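Chloroplastic group IIB intron splicing facilitator CRS2, chloroplastic (Zea mays, PDB 1RYB) is required for splicing of group IIB introns in chloroplasts, acting in complexes with CAF1 or CAF2, and has a peptidyl-tRNA hydrolase fold without the hydrolase activity. Local coordinates at residues G22-P26 with P77-M81; R34-E40 with E171-I175; L103-D107 with H127-V133; R117-G123 with R141-S147. One frame throughout, in Å; residues are numbered along the deposited sequence.

Interaction 1: residues G22-P26 with P77-M81; sequences GLGNP and PQSYM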
loop_
_atom_site.group_PDB
_atom_site.type_symbol
_atom_site.label_atom_id
_atom_site.label_comp_id
_atom_site.label_asym_id
_atom_site.label_seq_id
_atom_site.Cartn_x
_atom_site.Cartn_y
_atom_site.Cartn_z
ATOM N N GLY A 22 -2.596 -0.805 -2.318
ATOM C CA GLY A 22 -2.206 0.443 -1.660
ATOM C C GLY A 22 -3.477 0.965 -0.953
ATOM O O GLY A 22 -4.597 0.942 -1.555
ATOM N N LEU A 23 -3.327 1.324 0.361
ATOM C CA LEU A 23 -4.412 1.796 1.211
ATOM C C LEU A 23 -4.677 3.295 1.066
ATOM O O LEU A 23 -3.755 4.121 0.854
ATOM C CB LEU A 23 -4.137 1.444 2.661
ATOM C CG LEU A 23 -3.933 -0.067 2.801
ATOM C CD1 LEU A 23 -3.947 -0.419 4.269
ATOM C CD2 LEU A 23 -5.112 -0.823 2.127
ATOM N N GLY A 24 -5.906 3.656 1.276
ATOM C CA GLY A 24 -6.336 5.096 1.178
ATOM C C GLY A 24 -7.825 5.206 1.319
ATOM O O GLY A 24 -8.536 4.166 1.470
ATOM N N ASN A 25 -8.312 6.444 1.202
ATOM C CA ASN A 25 -9.757 6.742 1.167
ATOM C C ASN A 25 -10.141 7.179 -0.201
ATOM O O ASN A 25 -9.347 7.807 -0.917
ATOM C CB ASN A 25 -10.077 7.878 2.132
ATOM C CG ASN A 25 -10.034 7.363 3.538
ATOM O OD1 ASN A 25 -10.761 6.427 3.843
ATOM N ND2 ASN A 25 -9.208 7.988 4.417
ATOM N N PRO A 26 -11.371 6.958 -0.567
ATOM C CA PRO A 26 -11.797 7.240 -1.939
ATOM C C PRO A 26 -12.285 8.623 -2.146
ATOM O O PRO A 26 -12.895 9.183 -1.270
ATOM C CB PRO A 26 -13.041 6.367 -2.098
ATOM C CG PRO A 26 -13.607 6.342 -0.697
ATOM C CD PRO A 26 -12.370 6.247 0.205
ATOM N N PRO A 77 -8.490 -0.113 -2.905
ATOM C CA PRO A 77 -9.823 -0.298 -2.385
ATOM C C PRO A 77 -10.510 1.064 -2.293
ATOM O O PRO A 77 -9.898 2.107 -1.979
ATOM C CB PRO A 77 -9.632 -0.822 -0.946
ATOM C CG PRO A 77 -8.207 -1.386 -0.927
ATOM C CD PRO A 77 -7.474 -0.539 -1.958
ATOM N N GLN A 78 -11.769 1.056 -2.658
ATOM C CA GLN A 78 -12.595 2.235 -2.607
ATOM C C GLN A 78 -13.693 2.056 -1.541
ATOM O O GLN A 78 -14.836 2.421 -1.758
ATOM C CB GLN A 78 -13.260 2.504 -3.978
ATOM C CG GLN A 78 -12.200 2.496 -5.105
ATOM C CD GLN A 78 -11.231 3.651 -5.013
ATOM O OE1 GLN A 78 -9.984 3.458 -5.161
ATOM N NE2 GLN A 78 -11.787 4.851 -4.841
ATOM N N SER A 79 -13.307 1.485 -0.421
ATOM C CA SER A 79 -14.242 1.140 0.641
ATOM C C SER A 79 -14.203 2.091 1.848
ATOM O O SER A 79 -14.958 1.968 2.795
ATOM C CB SER A 79 -13.699 -0.196 1.114
ATOM O OG SER A 79 -12.291 -0.064 1.403
ATOM N N TYR A 80 -13.262 3.009 1.808
ATOM C CA TYR A 80 -12.779 3.811 2.940
ATOM C C TYR A 80 -11.756 2.982 3.662
ATOM O O TYR A 80 -11.851 1.719 3.680
ATOM C CB TYR A 80 -13.855 4.298 3.936
ATOM C CG TYR A 80 -14.683 5.381 3.292
ATOM C CD1 TYR A 80 -15.893 5.063 2.687
ATOM C CD2 TYR A 80 -14.259 6.708 3.288
ATOM C CE1 TYR A 80 -16.687 6.084 2.149
ATOM C CE2 TYR A 80 -15.001 7.728 2.695
ATOM C CZ TYR A 80 -16.200 7.393 2.082
ATOM O OH TYR A 80 -16.944 8.422 1.527
ATOM N N MET A 81 -10.800 3.679 4.253
ATOM C CA MET A 81 -9.642 3.030 4.928
ATOM C C MET A 81 -10.000 1.893 5.925
ATOM O O MET A 81 -9.440 0.823 5.918
ATOM C CB MET A 81 -8.839 4.115 5.655
ATOM C CG MET A 81 -7.563 3.595 6.265
ATOM S SD MET A 81 -6.449 2.918 5.029
ATOM C CE MET A 81 -5.579 4.439 4.539
HETATM O O HOH W 1 -10.773 3.378 0.192
HETATM O O HOH W 2 -15.511 10.200 -0.036
#
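Pro77, the last residue of strand 70-77, lays its ring against residues 22-26: Pro77 CD sits 3.3 Å from Gly22 O, and Pro77 CG is 4.4 Å from Leu23 CD2. Its carbonyl turns to water 1, which donates to Pro77 O and to Gly24 O, both at 2.7 Å, and accepts from Tyr80 N at 3.0 Å, filling the gap between the loops. Gln78 packs over Pro26 CB. These two loops follow neighbouring parallel strands, 18-22 and 70-77, of the peptidyl-tRNA hydrolase sheet and lie where, by similarity with the active hydrolases, tRNA would probably bind. Ser79 OG donates to Tyr80 O (2.9 Å) within its own loop. At Tyr80, a tRNA-binding position by similarity, Pro26 CG makes a CH-pi contact 3.9 Å from the ring centroid, while water 2 joins Tyr80 OH (2.8 Å) to Pro26 O (3.1 Å). Met81 N then donates to Asn25 OD1 at 2.8 Å, and Met81 SD rests 3.6 Å from Leu23 CB.

Interaction 2: residues R34-E40 with E171-I175; sequences RHNVGFE and ERVQI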
loop_
_atom_site.group_PDB
_atom_site.type_symbol
_atom_site.label_atom_id
_atom_site.label_comp_id
_atom_site.label_asym_id
_atom_site.label_seq_id
_atom_site.Cartn_x
_atom_site.Cartn_y
_atom_site.Cartn_z
ATOM N N ARG A 34 -1.994 12.443 3.345
ATOM C CA ARG A 34 -0.958 11.513 3.881
ATOM C C ARG A 34 -1.454 10.069 3.978
ATOM O O ARG A 34 -0.709 9.103 3.643
ATOM C CB ARG A 34 -0.453 11.960 5.241
ATOM C CG ARG A 34 0.190 13.365 5.160
ATOM C CD ARG A 34 1.018 13.647 6.445
ATOM N NE ARG A 34 1.771 14.932 6.446
ATOM C CZ ARG A 34 1.203 16.133 6.721
ATOM N NH1 ARG A 34 -0.105 16.226 7.002
ATOM N NH2 ARG A 34 1.978 17.256 6.656
ATOM N N HIS A 35 -2.662 9.919 4.480
ATOM C CA HIS A 35 -3.249 8.576 4.613
ATOM C C HIS A 35 -3.514 7.905 3.250
ATOM O O HIS A 35 -3.853 6.725 3.216
ATOM C CB HIS A 35 -4.591 8.712 5.370
ATOM C CG HIS A 35 -4.947 7.627 6.390
ATOM N ND1 HIS A 35 -4.009 6.883 7.018
ATOM C CD2 HIS A 35 -6.155 7.277 6.879
ATOM C CE1 HIS A 35 -4.624 6.075 7.854
ATOM N NE2 HIS A 35 -5.935 6.277 7.764
ATOM N N ASN A 36 -3.370 8.619 2.145
ATOM C CA ASN A 36 -3.525 8.035 0.811
ATOM C C ASN A 36 -2.216 7.727 0.127
ATOM O O ASN A 36 -2.199 7.403 -1.032
ATOM C CB ASN A 36 -4.284 9.001 -0.110
ATOM C CG ASN A 36 -5.782 8.712 -0.054
ATOM O OD1 ASN A 36 -6.344 8.306 0.967
ATOM N ND2 ASN A 36 -6.442 8.784 -1.187
ATOM N N VAL A 37 -1.054 7.878 0.801
ATOM C CA VAL A 37 0.178 7.666 0.102
ATOM C C VAL A 37 0.300 6.258 -0.458
ATOM O O VAL A 37 1.018 6.069 -1.405
ATOM C CB VAL A 37 1.383 8.096 0.982
ATOM C CG1 VAL A 37 1.621 7.165 2.178
ATOM C CG2 VAL A 37 2.685 8.355 0.199
ATOM N N GLY A 38 -0.325 5.271 0.168
ATOM C CA GLY A 38 -0.299 3.948 -0.442
ATOM C C GLY A 38 -0.913 3.933 -1.826
ATOM O O GLY A 38 -0.493 3.193 -2.731
ATOM N N PHE A 39 -1.945 4.701 -1.992
ATOM C CA PHE A 39 -2.567 4.862 -3.323
ATOM C C PHE A 39 -1.528 5.455 -4.323
ATOM O O PHE A 39 -1.373 5.024 -5.477
ATOM C CB PHE A 39 -3.733 5.875 -3.233
ATOM C CG PHE A 39 -5.111 5.275 -2.884
ATOM C CD1 PHE A 39 -5.257 3.976 -2.391
ATOM C CD2 PHE A 39 -6.258 6.039 -3.114
ATOM C CE1 PHE A 39 -6.541 3.493 -2.119
ATOM C CE2 PHE A 39 -7.551 5.576 -2.856
ATOM C CZ PHE A 39 -7.680 4.291 -2.335
ATOM N N GLU A 40 -0.767 6.478 -3.863
ATOM C CA GLU A 40 0.241 7.065 -4.745
ATOM C C GLU A 40 1.238 6.044 -5.198
ATOM O O GLU A 40 1.697 6.035 -6.331
ATOM C CB GLU A 40 0.994 8.220 -4.013
ATOM C CG GLU A 40 0.045 9.451 -3.700
ATOM C CD GLU A 40 0.873 10.634 -3.232
ATOM O OE1 GLU A 40 0.649 11.254 -2.231
ATOM O OE2 GLU A 40 1.971 10.790 -3.894
ATOM N N GLU A 171 7.924 17.870 2.483
ATOM C CA GLU A 171 7.546 16.450 2.650
ATOM C C GLU A 171 7.344 15.851 1.354
ATOM O O GLU A 171 7.802 14.743 1.080
ATOM C CB GLU A 171 6.294 16.324 3.482
ATOM C CG GLU A 171 6.670 16.590 4.946
ATOM C CD GLU A 171 5.466 16.889 5.783
ATOM O OE1 GLU A 171 4.335 16.802 5.352
ATOM O OE2 GLU A 171 5.756 17.131 7.052
ATOM N N ARG A 172 6.737 16.620 0.511
ATOM C CA ARG A 172 6.430 16.165 -0.841
ATOM C C ARG A 172 7.657 15.724 -1.642
ATOM O O ARG A 172 7.652 14.727 -2.363
ATOM C CB ARG A 172 5.569 17.220 -1.533
ATOM C CG ARG A 172 5.348 17.008 -3.012
ATOM C CD ARG A 172 5.080 15.551 -3.335
ATOM N NE ARG A 172 3.738 15.179 -2.944
ATOM C CZ ARG A 172 3.185 13.896 -3.058
ATOM N NH1 ARG A 172 3.798 12.845 -3.528
ATOM N NH2 ARG A 172 1.947 13.715 -2.648
ATOM N N VAL A 173 8.718 16.467 -1.533
ATOM C CA VAL A 173 9.918 16.157 -2.268
ATOM C C VAL A 173 10.462 14.822 -1.782
ATOM O O VAL A 173 10.967 13.970 -2.547
ATOM C CB VAL A 173 10.945 17.289 -1.999
ATOM C CG1 VAL A 173 12.349 16.879 -2.425
ATOM C CG2 VAL A 173 10.561 18.565 -2.772
ATOM N N GLN A 174 10.328 14.593 -0.499
ATOM C CA GLN A 174 10.832 13.331 0.005
ATOM C C GLN A 174 9.889 12.204 -0.371
ATOM O O GLN A 174 10.310 11.073 -0.636
ATOM C CB GLN A 174 10.928 13.377 1.488
ATOM C CG GLN A 174 11.983 14.366 2.020
ATOM C CD GLN A 174 11.853 14.629 3.496
ATOM O OE1 GLN A 174 10.745 14.573 4.111
ATOM N NE2 GLN A 174 12.926 15.121 4.034
ATOM N N ILE A 175 8.616 12.477 -0.354
ATOM C CA ILE A 175 7.679 11.370 -0.716
ATOM C C ILE A 175 7.918 10.975 -2.176
ATOM O O ILE A 175 7.961 9.822 -2.554
ATOM C CB ILE A 175 6.205 11.773 -0.532
ATOM C CG1 ILE A 175 5.840 11.991 0.953
ATOM C CG2 ILE A 175 5.329 10.756 -1.209
ATOM C CD1 ILE A 175 6.137 10.804 1.889
#
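Residues 34-36 form a 3-10 turn that runs straight into helix 37-48, with Val37 N bonded to Arg34 O at 3.1 Å; residues 171-175 are a piece of the long helix 169-192. The backbones stand well apart: the nearest CA atoms, those of Val37 and Ile175, are 8.4 Å from each other, so side chains do all the bridging. Two salt bridges span the gap, with the charges reversed between them. Arg34 NH2 donates to Glu171 OE1 at 2.7 Å. A weak second bond runs from Arg34 NE to Glu171 OE1 at 3.4 Å. Glu40 and Arg172 pair end-on through both branches, Arg172 NH2 to Glu40 OE1 and Arg172 NH1 to Glu40 OE2, each 2.8 Å. Beside the Glu40-Arg172 bridge Val37 CG2 meets Ile175 CG2 at 3.8 Å, a small apolar patch. Several of the charges have further partners: Arg34 reaches Phe162 O, Glu171 takes the amide of Ser168, and Arg172 also bridges to Asp176. The contact thus ties the start of helix 37-48, next to His35, the proton acceptor by similarity, to helix 169-192, while Phe39 packs on strand 70-77.

Interaction 3: residues L103-D107 with H127-V133; sequences LLIYD and HNGLQNV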
loop_
_atom_site.group_PDB
_atom_site.type_symbol
_atom_site.label_atom_id
_atom_site.label_comp_id
_atom_site.label_asym_id
_atom_site.label_seq_id
_atom_site.Cartn_x
_atom_site.Cartn_y
_atom_site.Cartn_z
ATOM N N LEU A 103 0.621 -8.069 -1.012
ATOM C CA LEU A 103 1.494 -6.994 -0.568
ATOM C C LEU A 103 0.670 -5.796 -0.210
ATOM O O LEU A 103 -0.003 -5.222 -1.075
ATOM C CB LEU A 103 2.520 -6.652 -1.669
ATOM C CG LEU A 103 3.404 -5.431 -1.470
ATOM C CD1 LEU A 103 4.315 -5.634 -0.241
ATOM C CD2 LEU A 103 4.316 -5.365 -2.705
ATOM N N LEU A 104 0.827 -5.352 1.072
ATOM C CA LEU A 104 0.140 -4.138 1.495
ATOM C C LEU A 104 1.089 -2.973 1.520
ATOM O O LEU A 104 2.166 -3.060 2.082
ATOM C CB LEU A 104 -0.535 -4.219 2.913
ATOM C CG LEU A 104 -1.962 -4.685 2.877
ATOM C CD1 LEU A 104 -2.896 -3.599 2.389
ATOM C CD2 LEU A 104 -2.108 -5.992 2.063
ATOM N N ILE A 105 0.640 -1.833 0.970
ATOM C CA ILE A 105 1.419 -0.589 0.920
ATOM C C ILE A 105 0.645 0.515 1.646
ATOM O O ILE A 105 -0.496 0.793 1.267
ATOM C CB ILE A 105 1.755 -0.227 -0.557
ATOM C CG1 ILE A 105 2.375 -1.451 -1.232
ATOM C CG2 ILE A 105 2.734 0.988 -0.587
ATOM C CD1 ILE A 105 2.986 -1.062 -2.597
ATOM N N TYR A 106 1.265 1.195 2.625
ATOM C CA TYR A 106 0.456 2.162 3.417
ATOM C C TYR A 106 1.332 3.147 4.173
ATOM O O TYR A 106 2.541 2.997 4.187
ATOM C CB TYR A 106 -0.407 1.338 4.446
ATOM C CG TYR A 106 0.529 0.630 5.467
ATOM C CD1 TYR A 106 0.880 1.249 6.666
ATOM C CD2 TYR A 106 1.191 -0.561 5.183
ATOM C CE1 TYR A 106 1.728 0.622 7.575
ATOM C CE2 TYR A 106 2.186 -1.123 6.002
ATOM C CZ TYR A 106 2.400 -0.553 7.253
ATOM O OH TYR A 106 3.348 -1.072 8.143
ATOM N N ASP A 107 0.708 4.187 4.706
ATOM C CA ASP A 107 1.428 5.271 5.477
ATOM C C ASP A 107 1.797 4.781 6.853
ATOM O O ASP A 107 0.986 4.159 7.536
ATOM C CB ASP A 107 0.533 6.509 5.634
ATOM C CG ASP A 107 -0.846 6.110 6.061
ATOM O OD1 ASP A 107 -1.531 5.225 5.526
ATOM O OD2 ASP A 107 -1.235 6.746 7.097
ATOM N N HIS A 127 -2.806 0.999 12.621
ATOM C CA HIS A 127 -3.246 1.568 11.367
ATOM C C HIS A 127 -4.602 0.902 11.065
ATOM O O HIS A 127 -4.689 -0.312 10.977
ATOM C CB HIS A 127 -2.184 1.275 10.250
ATOM C CG HIS A 127 -2.533 1.965 8.936
ATOM N ND1 HIS A 127 -3.609 1.558 8.107
ATOM C CD2 HIS A 127 -1.931 3.024 8.337
ATOM C CE1 HIS A 127 -3.598 2.359 7.033
ATOM N NE2 HIS A 127 -2.613 3.264 7.152
ATOM N N ASN A 128 -5.660 1.697 10.989
ATOM C CA ASN A 128 -6.998 1.157 10.831
ATOM C C ASN A 128 -7.176 0.290 9.602
ATOM O O ASN A 128 -7.937 -0.709 9.632
ATOM C CB ASN A 128 -8.012 2.313 10.772
ATOM C CG ASN A 128 -8.246 2.862 12.152
ATOM O OD1 ASN A 128 -7.579 2.454 13.114
ATOM N ND2 ASN A 128 -9.202 3.787 12.262
ATOM N N GLY A 129 -6.521 0.705 8.502
ATOM C CA GLY A 129 -6.661 -0.019 7.289
ATOM C C GLY A 129 -5.954 -1.348 7.406
ATOM O O GLY A 129 -6.435 -2.388 6.966
ATOM N N LEU A 130 -4.761 -1.326 7.878
ATOM C CA LEU A 130 -4.016 -2.591 8.032
ATOM C C LEU A 130 -4.728 -3.512 9.029
ATOM O O LEU A 130 -4.841 -4.703 8.824
ATOM C CB LEU A 130 -2.585 -2.284 8.498
ATOM C CG LEU A 130 -1.559 -3.333 8.268
ATOM C CD1 LEU A 130 -1.654 -3.887 6.833
ATOM C CD2 LEU A 130 -0.244 -2.515 8.429
ATOM N N GLN A 131 -5.275 -2.912 10.058
ATOM C CA GLN A 131 -5.980 -3.712 11.000
ATOM C C GLN A 131 -7.151 -4.425 10.339
ATOM O O GLN A 131 -7.373 -5.597 10.553
ATOM C CB GLN A 131 -6.463 -2.821 12.150
ATOM C CG GLN A 131 -7.283 -3.672 13.137
ATOM C CD GLN A 131 -7.890 -2.835 14.240
ATOM O OE1 GLN A 131 -7.898 -1.576 14.176
ATOM N NE2 GLN A 131 -8.432 -3.518 15.247
ATOM N N ASN A 132 -7.962 -3.712 9.564
ATOM C CA ASN A 132 -9.067 -4.354 8.887
ATOM C C ASN A 132 -8.619 -5.415 7.881
ATOM O O ASN A 132 -9.317 -6.412 7.683
ATOM C CB ASN A 132 -9.955 -3.305 8.159
ATOM C CG ASN A 132 -11.270 -3.870 7.688
ATOM O OD1 ASN A 132 -11.506 -4.041 6.483
ATOM N ND2 ASN A 132 -12.128 -4.261 8.648
ATOM N N VAL A 133 -7.449 -5.217 7.213
ATOM C CA VAL A 133 -6.967 -6.259 6.249
ATOM C C VAL A 133 -6.656 -7.531 6.989
ATOM O O VAL A 133 -6.991 -8.596 6.585
ATOM C CB VAL A 133 -5.726 -5.807 5.455
ATOM C CG1 VAL A 133 -5.120 -6.954 4.641
ATOM C CG2 VAL A 133 -6.045 -4.569 4.571
#
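Next to the position of the peptidyl-tRNA hydrolase active site, strand 102-108 carries Asp107 near its C-terminal end, by similarity the counterpart of the residue that in the active enzymes keeps the proton-accepting histidine, His35 here, in its basic form. Asp107 is shared between two histidines: Asp107 OD2 is hydrogen-bonded to His35 ND1, and Asp107 OD1 accepts from His127 NE2 at 2.8 Å. His127 is the N-cap of helix 128-136, and its ND1 accepts from Leu130 N at 3.1 Å and, weakly, from Gly129 N at 3.1 Å, so one ring links the helix start to the strand's carboxylate. In this alpha/beta fold the helix lies over the sheet; the axes of segments 128-133 and 103-107 approach to 9.5 Å, with N-to-C directions 156° apart, nearly antiparallel. Alternate strand residues face it. Tyr106 presents its ring edge to the His127 face in a T-shaped pair, centroids 5.2 Å apart, and receives Leu130 CD2 over its own face, 3.7 Å from the centroid; its hydroxyl is hydrogen-bonded to Ser147 OG on the adjacent strand. Farther along, Leu104 CG touches Leu130 CD1 and Leu104 CD1 touches Val133 CG2, each pair 4.0 Å apart.

Interaction 4: residues R117-G123 with R141-S147; sequences RLQKKGG and REFPRLS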
loop_
_atom_site.group_PDB
_atom_site.type_symbol
_atom_site.label_atom_id
_atom_site.label_comp_id
_atom_site.label_asym_id
_atom_site.label_seq_id
_atom_site.Cartn_x
_atom_site.Cartn_y
_atom_site.Cartn_z
ATOM N N ARG A 117 10.078 0.981 4.430
ATOM C CA ARG A 117 10.541 -0.200 5.104
ATOM C C ARG A 117 9.778 -1.403 4.595
ATOM O O ARG A 117 8.570 -1.324 4.329
ATOM C CB ARG A 117 10.475 -0.034 6.623
ATOM C CG ARG A 117 10.514 -1.335 7.381
ATOM C CD ARG A 117 10.414 -1.174 8.911
ATOM N NE ARG A 117 11.059 -2.300 9.587
ATOM C CZ ARG A 117 11.294 -2.386 10.904
ATOM N NH1 ARG A 117 10.962 -1.395 11.757
ATOM N NH2 ARG A 117 11.908 -3.496 11.381
ATOM N N LEU A 118 10.455 -2.560 4.465
ATOM C CA LEU A 118 9.730 -3.720 3.998
ATOM C C LEU A 118 9.706 -4.746 5.073
ATOM O O LEU A 118 10.758 -5.098 5.534
ATOM C CB LEU A 118 10.487 -4.297 2.785
ATOM C CG LEU A 118 9.968 -5.682 2.485
ATOM C CD1 LEU A 118 8.530 -5.578 1.940
ATOM C CD2 LEU A 118 10.861 -6.344 1.440
ATOM N N GLN A 119 8.544 -5.295 5.415
ATOM C CA GLN A 119 8.421 -6.372 6.412
ATOM C C GLN A 119 7.649 -7.525 5.852
ATOM O O GLN A 119 6.816 -7.305 5.040
ATOM C CB GLN A 119 7.737 -6.000 7.730
ATOM C CG GLN A 119 8.524 -4.944 8.500
ATOM C CD GLN A 119 7.683 -4.263 9.550
ATOM O OE1 GLN A 119 7.827 -4.507 10.765
ATOM N NE2 GLN A 119 6.726 -3.484 9.081
ATOM N N LYS A 120 7.856 -8.761 6.373
ATOM C CA LYS A 120 7.149 -9.932 5.833
ATOM C C LYS A 120 6.047 -10.402 6.719
ATOM O O LYS A 120 5.278 -11.333 6.430
ATOM C CB LYS A 120 8.110 -11.035 5.471
ATOM C CG LYS A 120 9.286 -10.483 4.694
ATOM C CD LYS A 120 9.202 -10.798 3.213
ATOM C CE LYS A 120 10.586 -10.849 2.594
ATOM N NZ LYS A 120 10.773 -12.005 1.704
ATOM N N LYS A 121 5.924 -9.717 7.773
ATOM C CA LYS A 121 4.852 -10.006 8.668
ATOM C C LYS A 121 4.777 -8.911 9.684
ATOM O O LYS A 121 5.564 -7.968 9.598
ATOM C CB LYS A 121 5.024 -11.332 9.292
ATOM C CG LYS A 121 6.283 -11.397 10.148
ATOM C CD LYS A 121 6.475 -12.793 10.716
ATOM C CE LYS A 121 7.801 -12.960 11.402
ATOM N NZ LYS A 121 8.137 -11.779 12.213
ATOM N N GLY A 122 3.832 -8.991 10.613
ATOM C CA GLY A 122 3.755 -7.984 11.674
ATOM C C GLY A 122 2.318 -7.634 12.072
ATOM O O GLY A 122 1.374 -7.994 11.381
ATOM N N GLY A 123 2.173 -6.936 13.177
ATOM C CA GLY A 123 0.842 -6.430 13.554
ATOM C C GLY A 123 0.499 -5.191 12.663
ATOM O O GLY A 123 1.205 -4.926 11.694
ATOM N N ARG A 141 -1.217 -12.645 9.682
ATOM C CA ARG A 141 -0.340 -11.503 9.593
ATOM C C ARG A 141 0.872 -11.716 8.730
ATOM O O ARG A 141 1.612 -10.797 8.504
ATOM C CB ARG A 141 0.177 -11.133 10.963
ATOM C CG ARG A 141 -0.996 -10.653 11.803
ATOM C CD ARG A 141 -0.585 -10.059 13.168
ATOM N NE ARG A 141 0.151 -10.973 14.045
ATOM C CZ ARG A 141 -0.400 -11.903 14.847
ATOM N NH1 ARG A 141 -1.715 -12.083 14.926
ATOM N NH2 ARG A 141 0.404 -12.665 15.580
ATOM N N GLU A 142 1.070 -12.913 8.251
ATOM C CA GLU A 142 2.255 -13.201 7.511
ATOM C C GLU A 142 2.212 -12.812 6.042
ATOM O O GLU A 142 2.530 -13.632 5.138
ATOM C CB GLU A 142 2.754 -14.665 7.699
ATOM C CG GLU A 142 2.887 -15.131 9.187
ATOM C CD GLU A 142 1.594 -15.133 10.009
ATOM O OE1 GLU A 142 1.573 -14.831 11.196
ATOM O OE2 GLU A 142 0.511 -15.560 9.352
ATOM N N PHE A 143 1.819 -11.594 5.823
ATOM C CA PHE A 143 1.832 -11.071 4.483
ATOM C C PHE A 143 2.847 -9.920 4.425
ATOM O O PHE A 143 3.041 -9.215 5.383
ATOM C CB PHE A 143 0.418 -10.675 3.963
ATOM C CG PHE A 143 -0.287 -9.668 4.817
ATOM C CD1 PHE A 143 -0.124 -8.298 4.599
ATOM C CD2 PHE A 143 -1.092 -10.092 5.876
ATOM C CE1 PHE A 143 -0.763 -7.349 5.396
ATOM C CE2 PHE A 143 -1.725 -9.157 6.695
ATOM C CZ PHE A 143 -1.550 -7.789 6.458
ATOM N N PRO A 144 3.474 -9.709 3.301
ATOM C CA PRO A 144 4.421 -8.627 3.201
ATOM C C PRO A 144 3.775 -7.208 3.163
ATOM O O PRO A 144 2.698 -7.023 2.636
ATOM C CB PRO A 144 5.146 -8.841 1.878
ATOM C CG PRO A 144 4.210 -9.722 1.086
ATOM C CD PRO A 144 3.386 -10.500 2.064
ATOM N N ARG A 145 4.542 -6.227 3.692
ATOM C CA ARG A 145 4.122 -4.846 3.748
ATOM C C ARG A 145 5.220 -3.970 3.391
ATOM O O ARG A 145 6.327 -4.102 3.911
ATOM C CB ARG A 145 3.784 -4.384 5.164
ATOM C CG ARG A 145 2.877 -5.272 5.949
ATOM C CD ARG A 145 3.653 -6.313 6.695
ATOM N NE ARG A 145 2.708 -7.265 7.275
ATOM C CZ ARG A 145 2.074 -7.046 8.395
ATOM N NH1 ARG A 145 2.283 -5.920 9.100
ATOM N NH2 ARG A 145 1.230 -7.974 8.849
ATOM N N LEU A 146 4.885 -2.891 2.683
ATOM C CA LEU A 146 5.840 -1.831 2.422
ATOM C C LEU A 146 5.294 -0.604 3.121
ATOM O O LEU A 146 4.234 -0.048 2.748
ATOM C CB LEU A 146 6.003 -1.516 0.927
ATOM C CG LEU A 146 6.965 -0.370 0.629
ATOM C CD1 LEU A 146 8.422 -0.762 0.914
ATOM C CD2 LEU A 146 6.804 0.029 -0.833
ATOM N N SER A 147 5.993 -0.188 4.227
ATOM C CA SER A 147 5.551 0.980 5.003
ATOM C C SER A 147 6.148 2.192 4.344
ATOM O O SER A 147 7.338 2.150 3.956
ATOM C CB SER A 147 6.116 0.953 6.456
ATOM O OG SER A 147 5.595 -0.146 7.164
HETATM O O HOH W 3 6.742 -2.569 6.568
HETATM O O HOH W 4 5.433 -12.800 4.048
#
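Four backbone hydrogen bonds hold the strands together: Arg117 N to Ser147 O (3.0 Å), Ser147 N to Arg117 O (2.8 Å), Gln119 N to Arg145 O and Arg145 N to Gln119 O (both 2.9 Å). Beyond them the Arg145 guanidinium works as a clamp, NH1 donating to Gly123 O at 3.0 Å and NH2, weakly, to Gly122 O at 2.5 Å, while Arg145 NE binds Phe143 O (2.7 Å) and NH2 binds Arg141 O (2.9 Å). Gly122 adopts backbone angles that a CB would obstruct, and its N lies over the guanidinium face. This antiparallel pair closes one edge of the mixed sheet, strand 116-119 being outermost. Arg117-Ser147 and Gln119-Arg145 are hydrogen-bonded pairs flanking the non-hydrogen-bonded Leu118-Leu146. Water 3 connects Gln119 NE2 (2.7 Å), Arg145 O (3.1 Å) and Ser147 OG (2.7 Å); Ser147 OG is also hydrogen-bonded to Tyr106 OH of the neighbouring strand. On the face opposite Arg117, Gln119 and Arg145, Leu118 and Leu146 touch Leu189 and Val186 of helix 169-192.

How the interactions relate
Interactions 1 and 3 are buried, 2 and 4 partly open. Interactions 1 to 3 touch one another: Leu23 N bonds Ile105 O (3.0 Å), Asn25 N bonds Asn36 OD1 (2.7 Å), and the pair His35 ND1 to Asp107 OD2 (2.8 Å) lies at the site equivalent to the hydrolase centre. Interaction 4 stands apart from the first two, with nearest atoms about 8 Å and 7 Å away, yet shares the sheet with interaction 3. The chemistry follows position: loops joined by a bridging water, an asparagine bond and proline packing in 1, ion pairs reaching to helix 169-192 in 2, aromatic and aliphatic contacts beside one histidine-carboxylate bond in 3, strand ladder at the sheet edge in 4.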